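Hypothetical protein (Geobacillus stearothermophilus, PDB 1SFS) is of unknown function but belongs to a glycoside hydrolase-like family and is possibly a bacterial lysozyme. Local coordinates at residues F92-R106 with F130-T144. Residues are numbered along the deposited sequence; the frame is centred on the assembly and turned at random.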
ATOM      1  N   PHE A  92       6.861  -0.424 -11.638  0.66 14.04           N
ATOM      2  CA  PHE A  92       7.250  -1.735 -12.123  0.66 15.11           C
ATOM      3  C   PHE A  92       5.964  -2.391 -12.644  0.66 15.19           C
ATOM      4  O   PHE A  92       4.876  -2.109 -12.069  0.66 16.76           O
ATOM      5  CB  PHE A  92       7.981  -2.582 -11.073  0.66 15.84           C
ATOM      6  CG  PHE A  92       7.127  -3.051  -9.901  0.66 13.62           C
ATOM      7  CD1 PHE A  92       6.568  -4.314  -9.829  0.66 13.30           C
ATOM      8  CD2 PHE A  92       6.838  -2.193  -8.864  0.66 13.68           C
ATOM      9  CE1 PHE A  92       5.752  -4.692  -8.780  0.66 12.92           C
ATOM     10  CE2 PHE A  92       6.035  -2.559  -7.796  0.66 13.50           C
ATOM     11  CZ  PHE A  92       5.468  -3.821  -7.761  0.66 13.66           C
ATOM     12  N   ARG A  93       6.104  -3.268 -13.670  0.69 16.51           N
ATOM     13  CA  ARG A  93       4.893  -3.836 -14.277  0.69 17.34           C
ATOM     14  C   ARG A  93       4.808  -5.353 -14.192  0.69 15.80           C
ATOM     15  O   ARG A  93       3.844  -5.979 -14.651  0.69 17.27           O
ATOM     16  CB  ARG A  93       4.758  -3.391 -15.761  0.69 21.26           C
ATOM     17  CG  ARG A  93       4.527  -1.893 -15.882  0.69 24.61           C
ATOM     18  CD  ARG A  93       3.374  -1.416 -15.011  0.69 29.49           C
ATOM     19  NE  ARG A  93       2.144  -1.998 -15.561  0.69 34.18           N
ATOM     20  CZ  ARG A  93       0.984  -1.661 -14.980  0.69 36.00           C
ATOM     21  NH1 ARG A  93       1.014  -0.829 -13.945  0.69 41.40           N
ATOM     22  NH2 ARG A  93      -0.152  -2.156 -15.432  0.69 42.01           N
ATOM     23  N   GLU A  94       5.802  -5.989 -13.616  0.54 15.66           N
ATOM     24  CA  GLU A  94       5.847  -7.407 -13.334  0.54 13.48           C
ATOM     25  C   GLU A  94       6.656  -7.588 -12.061  0.54 12.50           C
ATOM     26  O   GLU A  94       7.469  -6.740 -11.726  0.54 14.01           O
ATOM     27  CB  GLU A  94       6.467  -8.257 -14.453  0.54 15.46           C
ATOM     28  CG  GLU A  94       5.871  -7.984 -15.833  0.54 17.09           C
ATOM     29  CD  GLU A  94       4.452  -8.457 -16.009  0.54 18.27           C
ATOM     30  OE1 GLU A  94       3.879  -9.139 -15.150  0.54 18.56           O
ATOM     31  OE2 GLU A  94       3.844  -8.121 -17.050  0.54 25.17           O
ATOM     32  N   ALA A  95       6.395  -8.711 -11.404  1.00 12.23           N
ATOM     33  CA  ALA A  95       6.960  -8.988 -10.094  1.00 11.61           C
ATOM     34  C   ALA A  95       7.594 -10.398 -10.078  1.00 11.04           C
ATOM     35  O   ALA A  95       7.262 -11.232  -9.220  1.00 10.93           O
ATOM     36  CB  ALA A  95       5.920  -8.816  -9.002  1.00 11.62           C
ATOM     37  N   VAL A  96       8.503 -10.628 -11.015  0.63 11.94           N
ATOM     38  CA  VAL A  96       9.224 -11.865 -11.213  0.63 11.87           C
ATOM     39  C   VAL A  96      10.721 -11.601 -11.075  0.63 11.30           C
ATOM     40  O   VAL A  96      11.289 -10.645 -11.600  0.63 12.65           O
ATOM     41  CB  VAL A  96       8.866 -12.507 -12.561  0.63 14.14           C
ATOM     42  CG1 VAL A  96       9.793 -13.663 -12.913  0.63 19.32           C
ATOM     43  CG2 VAL A  96       7.407 -12.946 -12.519  0.63 15.76           C
ATOM     44  N   GLY A  97      11.396 -12.505 -10.350  1.00 11.85           N
ATOM     45  CA  GLY A  97      12.827 -12.532 -10.278  1.00 13.01           C
ATOM     46  C   GLY A  97      13.425 -11.825  -9.083  1.00 11.30           C
ATOM     47  O   GLY A  97      13.020 -10.711  -8.707  1.00 11.88           O
ATOM     48  N   TYR A  98      14.428 -12.450  -8.436  1.00 11.93           N
ATOM     49  CA  TYR A  98      15.068 -11.862  -7.263  1.00 11.13           C
ATOM     50  C   TYR A  98      15.724 -10.543  -7.623  1.00 11.41           C
ATOM     51  O   TYR A  98      15.517  -9.544  -6.936  1.00 11.43           O
ATOM     52  CB  TYR A  98      16.102 -12.858  -6.711  1.00 11.76           C
ATOM     53  CG  TYR A  98      16.587 -12.439  -5.351  1.00 12.19           C
ATOM     54  CD1 TYR A  98      15.936 -12.892  -4.184  1.00 12.92           C
ATOM     55  CD2 TYR A  98      17.647 -11.556  -5.168  1.00 13.83           C
ATOM     56  CE1 TYR A  98      16.343 -12.492  -2.905  1.00 14.90           C
ATOM     57  CE2 TYR A  98      18.054 -11.155  -3.929  1.00 17.58           C
ATOM     58  CZ  TYR A  98      17.412 -11.626  -2.798  1.00 15.97           C
ATOM     59  OH  TYR A  98      17.832 -11.228  -1.538  1.00 21.64           O
ATOM     60  N   ALA A  99      16.506 -10.504  -8.688  1.00 13.96           N
ATOM     61  CA  ALA A  99      17.215  -9.270  -9.047  1.00 15.08           C
ATOM     62  C   ALA A  99      16.261  -8.124  -9.310  1.00 14.17           C
ATOM     63  O   ALA A  99      16.481  -6.994  -8.932  1.00 14.85           O
ATOM     64  CB  ALA A  99      18.088  -9.508 -10.277  1.00 20.96           C
ATOM     65  N   ASN A 100      15.132  -8.429  -9.964  1.00 13.62           N
ATOM     66  CA  ASN A 100      14.134  -7.425 -10.231  1.00 13.64           C
ATOM     67  C   ASN A 100      13.491  -6.905  -8.920  1.00 12.47           C
ATOM     68  O   ASN A 100      13.233  -5.695  -8.786  1.00 12.57           O
ATOM     69  CB  ASN A 100      13.062  -7.940 -11.200  1.00 14.44           C
ATOM     70  CG  ASN A 100      13.576  -8.125 -12.589  1.00 17.49           C
ATOM     71  OD1 ASN A 100      14.322  -7.253 -13.061  1.00 21.83           O
ATOM     72  ND2 ASN A 100      13.259  -9.224 -13.226  1.00 21.25           N
ATOM     73  N   GLY A 101      13.232  -7.798  -7.989  1.00 10.95           N
ATOM     74  CA  GLY A 101      12.712  -7.358  -6.705  1.00 10.17           C
ATOM     75  C   GLY A 101      13.690  -6.518  -5.945  1.00 10.39           C
ATOM     76  O   GLY A 101      13.281  -5.576  -5.250  1.00 10.89           O
ATOM     77  N   GLN A 102      15.009  -6.782  -6.016  0.55 10.46           N
ATOM     78  CA  GLN A 102      16.033  -5.969  -5.383  0.55 11.99           C
ATOM     79  C   GLN A 102      15.981  -4.579  -6.010  0.55 11.33           C
ATOM     80  O   GLN A 102      16.018  -3.582  -5.297  0.55 11.94           O
ATOM     81  CB  GLN A 102      17.470  -6.490  -5.466  0.55 12.83           C
ATOM     82  CG  GLN A 102      17.750  -7.865  -4.865  0.55 12.31           C
ATOM     83  CD  GLN A 102      19.203  -8.306  -5.125  0.55 14.43           C
ATOM     84  OE1 GLN A 102      19.549  -8.557  -6.286  0.55 20.36           O
ATOM     85  NE2 GLN A 102      20.016  -8.390  -4.078  0.55 17.51           N
ATOM     86  N   VAL A 103      15.966  -4.489  -7.340  1.00 12.40           N
ATOM     87  CA  VAL A 103      15.922  -3.167  -7.986  1.00 13.47           C
ATOM     88  C   VAL A 103      14.695  -2.388  -7.504  1.00 12.83           C
ATOM     89  O   VAL A 103      14.815  -1.193  -7.191  1.00 13.22           O
ATOM     90  CB  VAL A 103      15.926  -3.328  -9.513  1.00 15.93           C
ATOM     91  CG1 VAL A 103      15.617  -1.962 -10.145  1.00 22.10           C
ATOM     92  CG2 VAL A 103      17.232  -3.878 -10.009  1.00 20.41           C
ATOM     93  N   ALA A 104      13.533  -3.024  -7.445  1.00 11.80           N
ATOM     94  CA  ALA A 104      12.331  -2.337  -7.020  1.00 11.72           C
ATOM     95  C   ALA A 104      12.489  -1.822  -5.595  1.00 10.32           C
ATOM     96  O   ALA A 104      12.139  -0.679  -5.321  1.00 10.72           O
ATOM     97  CB  ALA A 104      11.126  -3.297  -7.147  1.00 12.77           C
ATOM     98  N   ALA A 105      12.969  -2.671  -4.695  1.00 10.27           N
ATOM     99  CA  ALA A 105      13.136  -2.250  -3.309  1.00  9.78           C
ATOM    100  C   ALA A 105      14.103  -1.093  -3.220  1.00 10.01           C
ATOM    101  O   ALA A 105      13.888  -0.141  -2.497  1.00 10.19           O
ATOM    102  CB  ALA A 105      13.618  -3.426  -2.494  1.00 11.21           C
ATOM    103  N   ARG A 106      15.243  -1.199  -3.920  1.00 10.87           N
ATOM    104  CA  ARG A 106      16.234  -0.113  -3.858  1.00 11.63           C
ATOM    105  C   ARG A 106      15.633   1.188  -4.412  1.00 10.90           C
ATOM    106  O   ARG A 106      15.908   2.250  -3.859  1.00 11.45           O
ATOM    107  CB  ARG A 106      17.491  -0.488  -4.635  1.00 13.16           C
ATOM    108  CG  ARG A 106      18.283  -1.575  -3.915  1.00 15.59           C
ATOM    109  CD  ARG A 106      19.485  -2.041  -4.660  1.00 19.87           C
ATOM    110  NE  ARG A 106      20.217  -3.047  -3.920  1.00 22.60           N
ATOM    111  CZ  ARG A 106      20.939  -4.020  -4.463  1.00 29.75           C
ATOM    112  NH1 ARG A 106      21.539  -4.835  -3.634  1.00 38.89           N
ATOM    113  NH2 ARG A 106      21.055  -4.167  -5.779  1.00 39.69           N
ATOM    114  N   PHE A 130      -3.006  -8.877 -12.362  0.84 15.85           N
ATOM    115  CA  PHE A 130      -2.697  -9.439 -13.660  0.84 19.35           C
ATOM    116  C   PHE A 130      -1.191  -9.498 -13.835  0.84 18.39           C
ATOM    117  O   PHE A 130      -0.701  -9.944 -14.887  0.84 21.09           O
ATOM    118  CB  PHE A 130      -3.358  -8.609 -14.752  0.84 23.22           C
ATOM    119  CG  PHE A 130      -3.008  -7.123 -14.693  0.84 22.67           C
ATOM    120  CD1 PHE A 130      -1.862  -6.617 -15.263  0.84 26.09           C
ATOM    121  CD2 PHE A 130      -3.892  -6.264 -14.057  0.84 25.07           C
ATOM    122  CE1 PHE A 130      -1.583  -5.256 -15.231  0.84 27.42           C
ATOM    123  CE2 PHE A 130      -3.626  -4.918 -14.006  0.84 26.00           C
ATOM    124  CZ  PHE A 130      -2.487  -4.418 -14.592  0.84 28.22           C
ATOM    125  N   PHE A 131      -0.403  -9.057 -12.845  1.00 15.15           N
ATOM    126  CA  PHE A 131       1.044  -9.199 -12.962  1.00 14.20           C
ATOM    127  C   PHE A 131       1.475 -10.629 -12.813  1.00 13.19           C
ATOM    128  O   PHE A 131       0.888 -11.349 -12.008  1.00 14.26           O
ATOM    129  CB  PHE A 131       1.774  -8.431 -11.848  1.00 13.89           C
ATOM    130  CG  PHE A 131       1.826  -6.923 -11.950  1.00 14.10           C
ATOM    131  CD1 PHE A 131       2.664  -6.250 -11.093  1.00 13.90           C
ATOM    132  CD2 PHE A 131       1.114  -6.204 -12.863  1.00 17.26           C
ATOM    133  CE1 PHE A 131       2.726  -4.881 -11.113  1.00 15.55           C
ATOM    134  CE2 PHE A 131       1.158  -4.827 -12.902  1.00 18.38           C
ATOM    135  CZ  PHE A 131       2.024  -4.189 -12.039  1.00 17.10           C
ATOM    136  N   ALA A 132       2.535 -11.017 -13.521  1.00 14.44           N
ATOM    137  CA  ALA A 132       3.276 -12.232 -13.121  1.00 13.97           C
ATOM    138  C   ALA A 132       3.942 -11.942 -11.792  1.00 13.09           C
ATOM    139  O   ALA A 132       4.500 -10.870 -11.626  1.00 13.14           O
ATOM    140  CB  ALA A 132       4.245 -12.546 -14.219  1.00 17.26           C
ATOM    141  N   VAL A 133       3.922 -12.929 -10.897  1.00 12.43           N
ATOM    142  CA  VAL A 133       4.527 -12.789  -9.572  1.00 11.62           C
ATOM    143  C   VAL A 133       5.200 -14.095  -9.213  1.00 10.96           C
ATOM    144  O   VAL A 133       4.584 -15.166  -9.412  1.00 13.13           O
ATOM    145  CB  VAL A 133       3.506 -12.522  -8.426  1.00 15.04           C
ATOM    146  CG1 VAL A 133       4.254 -12.077  -7.165  1.00 13.09           C
ATOM    147  CG2 VAL A 133       2.468 -11.551  -8.782  1.00 17.57           C
ATOM    148  N   ASP A 134       6.398 -14.024  -8.664  1.00 10.03           N
ATOM    149  CA  ASP A 134       6.997 -15.242  -8.154  1.00 10.55           C
ATOM    150  C   ASP A 134       7.594 -15.036  -6.773  1.00  9.09           C
ATOM    151  O   ASP A 134       7.753 -13.893  -6.272  1.00  9.42           O
ATOM    152  CB  ASP A 134       7.981 -15.866  -9.141  1.00 12.47           C
ATOM    153  CG  ASP A 134       9.280 -15.166  -9.346  1.00 14.13           C
ATOM    154  OD1 ASP A 134      10.037 -15.640 -10.263  1.00 22.40           O
ATOM    155  OD2 ASP A 134       9.641 -14.199  -8.662  1.00 12.54           O
ATOM    156  N   ALA A 135       7.866 -16.135  -6.106  1.00  9.24           N
ATOM    157  CA  ALA A 135       8.359 -16.110  -4.756  1.00  8.65           C
ATOM    158  C   ALA A 135       9.691 -15.423  -4.644  1.00  8.16           C
ATOM    159  O   ALA A 135       9.938 -14.793  -3.590  1.00  9.04           O
ATOM    160  CB  ALA A 135       8.458 -17.549  -4.264  1.00  9.91           C
ATOM    161  N   ALA A 136      10.552 -15.526  -5.623  1.00  8.73           N
ATOM    162  CA  ALA A 136      11.863 -14.882  -5.546  1.00  9.28           C
ATOM    163  C   ALA A 136      11.749 -13.372  -5.494  1.00  8.26           C
ATOM    164  O   ALA A 136      12.537 -12.725  -4.811  1.00  8.67           O
ATOM    165  CB  ALA A 136      12.762 -15.334  -6.711  1.00 11.27           C
ATOM    166  N   TRP A 137      10.830 -12.799  -6.250  1.00  8.36           N
ATOM    167  CA  TRP A 137      10.664 -11.342  -6.220  1.00  8.25           C
ATOM    168  C   TRP A 137      10.236 -10.878  -4.834  1.00  7.71           C
ATOM    169  O   TRP A 137      10.747  -9.901  -4.300  1.00  7.92           O
ATOM    170  CB  TRP A 137       9.641 -10.922  -7.287  1.00  8.53           C
ATOM    171  CG  TRP A 137       9.551  -9.461  -7.532  1.00  8.71           C
ATOM    172  CD1 TRP A 137      10.130  -8.833  -8.627  1.00  9.86           C
ATOM    173  CD2 TRP A 137       8.897  -8.451  -6.786  1.00  8.63           C
ATOM    174  NE1 TRP A 137       9.857  -7.492  -8.584  1.00  9.93           N
ATOM    175  CE2 TRP A 137       9.120  -7.226  -7.475  1.00  9.32           C
ATOM    176  CE3 TRP A 137       8.152  -8.388  -5.623  1.00  9.21           C
ATOM    177  CZ2 TRP A 137       8.618  -5.997  -7.015  1.00 10.74           C
ATOM    178  CZ3 TRP A 137       7.668  -7.175  -5.162  1.00 10.55           C
ATOM    179  CH2 TRP A 137       7.924  -6.012  -5.863  1.00 11.24           C
ATOM    180  N   ILE A 138       9.258 -11.582  -4.258  1.00  7.77           N
ATOM    181  CA  ILE A 138       8.766 -11.254  -2.921  1.00  7.56           C
ATOM    182  C   ILE A 138       9.893 -11.363  -1.909  1.00  7.46           C
ATOM    183  O   ILE A 138      10.058 -10.476  -1.051  1.00  8.09           O
ATOM    184  CB  ILE A 138       7.571 -12.103  -2.553  1.00  7.84           C
ATOM    185  CG1 ILE A 138       6.386 -11.804  -3.449  1.00  9.26           C
ATOM    186  CG2 ILE A 138       7.205 -11.923  -1.079  1.00  8.90           C
ATOM    187  CD1 ILE A 138       5.156 -12.623  -3.235  1.00 11.20           C
ATOM    188  N   ALA A 139      10.675 -12.428  -1.968  1.00  8.07           N
ATOM    189  CA  ALA A 139      11.827 -12.565  -1.095  1.00  8.15           C
ATOM    190  C   ALA A 139      12.762 -11.383  -1.227  1.00  7.98           C
ATOM    191  O   ALA A 139      13.234 -10.858  -0.211  1.00  8.62           O
ATOM    192  CB  ALA A 139      12.587 -13.864  -1.421  1.00 10.08           C
ATOM    193  N   ALA A 140      13.079 -10.978  -2.461  1.00  8.05           N
ATOM    194  CA  ALA A 140      13.995  -9.861  -2.646  1.00  8.76           C
ATOM    195  C   ALA A 140      13.426  -8.574  -2.094  1.00  8.27           C
ATOM    196  O   ALA A 140      14.165  -7.753  -1.535  1.00  8.86           O
ATOM    197  CB  ALA A 140      14.316  -9.702  -4.135  1.00  9.95           C
ATOM    198  N   TRP A 141      12.145  -8.333  -2.301  1.00  7.81           N
ATOM    199  CA  TRP A 141      11.521  -7.112  -1.742  1.00  8.04           C
ATOM    200  C   TRP A 141      11.715  -7.051  -0.259  1.00  8.10           C
ATOM    201  O   TRP A 141      12.170  -6.061   0.319  1.00  9.16           O
ATOM    202  CB  TRP A 141      10.058  -7.096  -2.211  1.00  8.29           C
ATOM    203  CG  TRP A 141       9.268  -5.926  -1.651  1.00  7.16           C
ATOM    204  CD1 TRP A 141       8.404  -5.975  -0.630  1.00  7.91           C
ATOM    205  CD2 TRP A 141       9.264  -4.588  -2.147  1.00  7.38           C
ATOM    206  NE1 TRP A 141       7.867  -4.719  -0.391  1.00  8.03           N
ATOM    207  CE2 TRP A 141       8.366  -3.872  -1.312  1.00  7.28           C
ATOM    208  CE3 TRP A 141       9.891  -3.924  -3.199  1.00  8.60           C
ATOM    209  CZ2 TRP A 141       8.129  -2.508  -1.510  1.00  8.44           C
ATOM    210  CZ3 TRP A 141       9.624  -2.584  -3.371  1.00  9.93           C
ATOM    211  CH2 TRP A 141       8.749  -1.903  -2.532  1.00  9.54           C
ATOM    212  N   VAL A 142      11.362  -8.161   0.417  1.00  7.81           N
ATOM    213  CA  VAL A 142      11.487  -8.230   1.863  1.00  8.36           C
ATOM    214  C   VAL A 142      12.928  -8.118   2.314  1.00  8.59           C
ATOM    215  O   VAL A 142      13.281  -7.330   3.214  1.00  9.54           O
ATOM    216  CB  VAL A 142      10.843  -9.547   2.350  1.00  8.92           C
ATOM    217  CG1 VAL A 142      11.167  -9.826   3.809  1.00 10.99           C
ATOM    218  CG2 VAL A 142       9.337  -9.496   2.129  1.00  9.49           C
ATOM    219  N   GLU A 143      13.853  -8.913   1.762  0.54  8.78           N
ATOM    220  CA  GLU A 143      15.230  -8.997   2.262  0.54  9.35           C
ATOM    221  C   GLU A 143      15.978  -7.723   1.956  0.54  9.91           C
ATOM    222  O   GLU A 143      16.846  -7.289   2.749  0.54 12.21           O
ATOM    223  CB  GLU A 143      15.968 -10.210   1.700  0.54  9.64           C
ATOM    224  CG  GLU A 143      15.422 -11.568   2.061  0.54  9.81           C
ATOM    225  CD  GLU A 143      16.164 -12.731   1.419  0.54 13.28           C
ATOM    226  OE1 GLU A 143      15.498 -13.519   0.763  0.54 11.70           O
ATOM    227  OE2 GLU A 143      17.394 -12.850   1.769  0.54 19.56           O
ATOM    228  N   THR A 144      15.717  -7.090   0.818  1.00  9.19           N
ATOM    229  CA  THR A 144      16.430  -5.898   0.470  1.00 10.31           C
ATOM    230  C   THR A 144      16.036  -4.734   1.357  1.00 10.18           C
ATOM    231  O   THR A 144      16.861  -3.868   1.705  1.00 11.21           O
ATOM    232  CB  THR A 144      16.202  -5.554  -1.014  1.00 10.35           C
ATOM    233  OG1 THR A 144      16.579  -6.674  -1.805  1.00 11.73           O
ATOM    234  CG2 THR A 144      17.045  -4.361  -1.498  1.00 14.07           C
TER
HETATM  235  O   HOH W   1      10.137  -5.910 -10.952  1.00 18.62           O
HETATM  236  O   HOH W   2       0.923  -8.666 -16.893  0.50 31.94           O
HETATM  237  O   HOH W   3      18.965  -8.014  -1.516  1.00 31.39           O
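The indole of Trp137 is sandwiched between two parts of 92-106: Gly101 CA lies over one face, 3.5 Å from the centroid of the five-membered ring, and Ala95 CA and CB press on the other. Its CZ2 reaches over the Phe92 ring as an offset stack, while Phe131 turns its edge toward Phe92, planes at 73°, completing an aromatic cluster. Chi1 of -170° swings the indole clear of its own backbone N into this slot, and water 1 joins Trp137 NE1 to Glu94 O. A leucine here would probably leave that water without its N-H donor and open a gap between Ala95 and Gly101. Ala140 CB sits over the centre of the Tyr98 ring, and Tyr98 is a knob among Ala136, Ala139, Ala140 and Glu143. Between the loops, Ala95 N donates to Ala132 O (2.9 Å) and Asp134 N to Ala95 O (3.0 Å). Asp134 OD2 receives Gly97 N and Trp137 N from opposite faces of its carboxylate, the latter as an N-cap bond. Helices 98-106 and 135-144 cross at -35°, axes 7.0 Å apart, because a CB on Gly101 would clash with Trp137 O and Ala140 CB. Trp137 and Trp141 touch Ala125 of strand 122-126, consistent with neighbouring helices packed on the parallel strands of a glycoside hydrolase-like β/α fold.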